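Local coordinates for fimbrium subunit Fim1C (Bacteroides vulgatus, PDB 4QB7), which is probably a component of the fimbrium tip, part of the surface filaments that mediate cell adhesion and biofilm formation, at residues D139-H145 and F162-L168. Numbering follows the deposited sequence.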
loop_
_atom_site.group_PDB
_atom_site.type_symbol
_atom_site.label_atom_id
_atom_site.label_comp_id
_atom_site.label_asym_id
_atom_site.label_seq_id
_atom_site.Cartn_x
_atom_site.Cartn_y
_atom_site.Cartn_z
ATOM N N ASP A 139 1.204 -4.969 1.686
ATOM C CA ASP A 139 2.061 -3.793 1.506
ATOM C C ASP A 139 3.220 -4.277 0.622
ATOM O O ASP A 139 4.247 -4.740 1.132
ATOM C CB ASP A 139 2.510 -3.222 2.865
ATOM C CG ASP A 139 3.503 -2.074 2.814
ATOM O OD1 ASP A 139 3.656 -1.464 1.724
ATOM O OD2 ASP A 139 4.136 -1.779 3.874
ATOM N N LEU A 140 2.994 -4.265 -0.718
ATOM C CA LEU A 140 3.943 -4.734 -1.717
ATOM C C LEU A 140 5.131 -3.803 -1.798
ATOM O O LEU A 140 4.977 -2.618 -2.102
ATOM C CB LEU A 140 3.276 -4.883 -3.103
ATOM C CG LEU A 140 4.179 -5.382 -4.254
ATOM C CD1 LEU A 140 4.573 -6.839 -4.069
ATOM C CD2 LEU A 140 3.538 -5.133 -5.604
ATOM N N VAL A 141 6.325 -4.353 -1.530
ATOM C CA VAL A 141 7.573 -3.603 -1.589
ATOM C C VAL A 141 8.455 -4.221 -2.657
ATOM O O VAL A 141 8.396 -5.428 -2.901
ATOM C CB VAL A 141 8.312 -3.458 -0.221
ATOM C CG1 VAL A 141 7.484 -2.701 0.792
ATOM C CG2 VAL A 141 8.766 -4.791 0.341
ATOM N N THR A 142 9.236 -3.400 -3.341
ATOM C CA THR A 142 10.144 -3.930 -4.358
ATOM C C THR A 142 11.477 -3.253 -4.263
ATOM O O THR A 142 11.614 -2.195 -3.651
ATOM C CB THR A 142 9.618 -3.802 -5.798
ATOM O OG1 THR A 142 9.785 -2.441 -6.224
ATOM C CG2 THR A 142 8.195 -4.293 -5.963
ATOM N N ASP A 143 12.448 -3.859 -4.913
ATOM C CA ASP A 143 13.783 -3.347 -5.009
ATOM C C ASP A 143 14.289 -3.530 -6.434
ATOM O O ASP A 143 14.472 -4.656 -6.885
ATOM C CB ASP A 143 14.702 -4.039 -3.998
ATOM C CG ASP A 143 16.090 -3.446 -3.963
ATOM O OD1 ASP A 143 16.378 -2.560 -4.799
ATOM O OD2 ASP A 143 16.896 -3.888 -3.131
ATOM N N CYS A 144 14.496 -2.411 -7.131
ATOM C CA CYS A 144 15.064 -2.365 -8.470
ATOM C C CYS A 144 16.064 -1.187 -8.571
ATOM O O CYS A 144 16.267 -0.628 -9.650
ATOM C CB CYS A 144 13.985 -2.314 -9.548
ATOM S SG CYS A 144 12.893 -0.875 -9.460
ATOM N N HIS A 145 16.747 -0.862 -7.439
ATOM C CA HIS A 145 17.742 0.208 -7.420
ATOM C C HIS A 145 19.047 -0.304 -8.092
ATOM O O HIS A 145 19.324 -1.515 -8.112
ATOM C CB HIS A 145 17.933 0.855 -6.015
ATOM C CG HIS A 145 18.754 0.116 -4.997
ATOM N ND1 HIS A 145 18.328 -1.086 -4.445
ATOM C CD2 HIS A 145 19.870 0.515 -4.341
ATOM C CE1 HIS A 145 19.232 -1.417 -3.535
ATOM N NE2 HIS A 145 20.171 -0.478 -3.421
ATOM N N PHE A 162 19.800 -5.023 -0.043
ATOM C CA PHE A 162 18.510 -4.671 -0.591
ATOM C C PHE A 162 17.957 -3.483 0.171
ATOM O O PHE A 162 18.210 -3.328 1.359
ATOM C CB PHE A 162 17.552 -5.869 -0.556
ATOM C CG PHE A 162 18.040 -7.057 -1.353
ATOM C CD1 PHE A 162 17.822 -7.132 -2.727
ATOM C CD2 PHE A 162 18.730 -8.099 -0.730
ATOM C CE1 PHE A 162 18.309 -8.214 -3.471
ATOM C CE2 PHE A 162 19.214 -9.185 -1.473
ATOM C CZ PHE A 162 19.007 -9.232 -2.840
ATOM N N LYS A 163 17.237 -2.630 -0.539
ATOM C CA LYS A 163 16.611 -1.389 -0.099
ATOM C C LYS A 163 15.226 -1.436 -0.703
ATOM O O LYS A 163 15.091 -1.301 -1.913
ATOM C CB LYS A 163 17.455 -0.218 -0.644
ATOM C CG LYS A 163 17.606 1.031 0.207
ATOM C CD LYS A 163 19.063 1.475 0.029
ATOM C CE LYS A 163 19.358 2.937 0.266
ATOM N NZ LYS A 163 20.837 3.164 0.361
ATOM N N PHE A 164 14.217 -1.773 0.103
ATOM C CA PHE A 164 12.852 -1.938 -0.369
ATOM C C PHE A 164 12.070 -0.637 -0.385
ATOM O O PHE A 164 12.135 0.143 0.567
ATOM C CB PHE A 164 12.130 -2.965 0.499
ATOM C CG PHE A 164 12.633 -4.363 0.246
ATOM C CD1 PHE A 164 12.272 -5.052 -0.910
ATOM C CD2 PHE A 164 13.449 -5.004 1.172
ATOM C CE1 PHE A 164 12.734 -6.347 -1.143
ATOM C CE2 PHE A 164 13.933 -6.294 0.924
ATOM C CZ PHE A 164 13.560 -6.962 -0.224
ATOM N N SER A 165 11.318 -0.407 -1.473
ATOM C CA SER A 165 10.469 0.779 -1.610
ATOM C C SER A 165 9.020 0.369 -1.675
ATOM O O SER A 165 8.718 -0.686 -2.222
ATOM C CB SER A 165 10.843 1.558 -2.866
ATOM O OG SER A 165 11.954 2.404 -2.629
ATOM N N HIS A 166 8.122 1.191 -1.119
ATOM C CA HIS A 166 6.668 0.945 -1.154
ATOM C C HIS A 166 6.138 1.416 -2.505
ATOM O O HIS A 166 6.247 2.608 -2.843
ATOM C CB HIS A 166 5.974 1.639 0.010
ATOM C CG HIS A 166 6.431 1.149 1.356
ATOM N ND1 HIS A 166 5.867 0.034 1.953
ATOM C CD2 HIS A 166 7.365 1.654 2.187
ATOM C CE1 HIS A 166 6.475 -0.102 3.119
ATOM N NE2 HIS A 166 7.385 0.848 3.304
ATOM N N VAL A 167 5.676 0.461 -3.330
ATOM C CA VAL A 167 5.269 0.742 -4.711
ATOM C C VAL A 167 3.756 0.997 -4.843
ATOM O O VAL A 167 3.281 1.315 -5.935
ATOM C CB VAL A 167 5.755 -0.361 -5.668
ATOM C CG1 VAL A 167 7.279 -0.453 -5.633
ATOM C CG2 VAL A 167 5.111 -1.714 -5.357
ATOM N N LEU A 168 3.012 0.887 -3.738
ATOM C CA LEU A 168 1.565 1.136 -3.706
ATOM C C LEU A 168 1.289 2.543 -3.136
ATOM O O LEU A 168 2.228 3.314 -2.900
ATOM C CB LEU A 168 0.874 0.064 -2.814
ATOM C CG LEU A 168 0.977 -1.390 -3.212
ATOM C CD1 LEU A 168 0.273 -2.253 -2.215
ATOM C CD2 LEU A 168 0.397 -1.631 -4.586
HETATM O O HOH W 1 3.561 -0.553 -1.039
#
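D139 OD1 is gripped from two directions: H166 ND1 donates to it at 2.7 Å, and a water donates to the same oxygen. The carboxylate and the imidazole lie within 11° of one plane, and ND1 comes to the syn side of OD1, which should hold the ring's rotation. A chi1 of 175°, which sets CG opposite the backbone N, carries the D139 carboxylate to the edge of the ring. V141 CG1 lies obliquely beside the ND1–CE1 side of the ring, and W347 stacks on it. The same water also donates to L140 O and accepts from L168 N, filling in where the ladder frays; there V167 N reaches L140 O only weakly, at 3.4 Å.

Regular pairing is confined to the middle. T142 and S165 form the antiparallel hydrogen-bonded pair, S165 N to T142 O at 2.8 Å and T142 N to S165 O at 3.0 Å, while V141 and H166 make the adjoining non-hydrogen-bonded pair. V141 CG2 lies 3.7 Å from F164 CD1, the two side chains crossing nearly at right angles. The T142 side chain crosses V167 at a similar angle, its CG2 close to both valine methyls, while its OG1 is hydrogen-bonded to Y208 OH.

At the far end D143 divides its oxygens. OD2 takes K163 N at 2.9 Å from above the carboxylate plane; OD1 accepts H145 N, closing an Asx turn. K163 CB sits over one face of the H145 ring in a CH-pi contact. Without this carboxylate, as with an alanine here, K163 N would probably lose this acceptor and the Asx turn its closing bond, leaving the H145 ring less firmly placed over K163 CB. Strand 90-97 flanks 141-143 on its other edge, so the contact joins neighbouring antiparallel strands within the mixed beta-sheet of a fimbrillin-like fold.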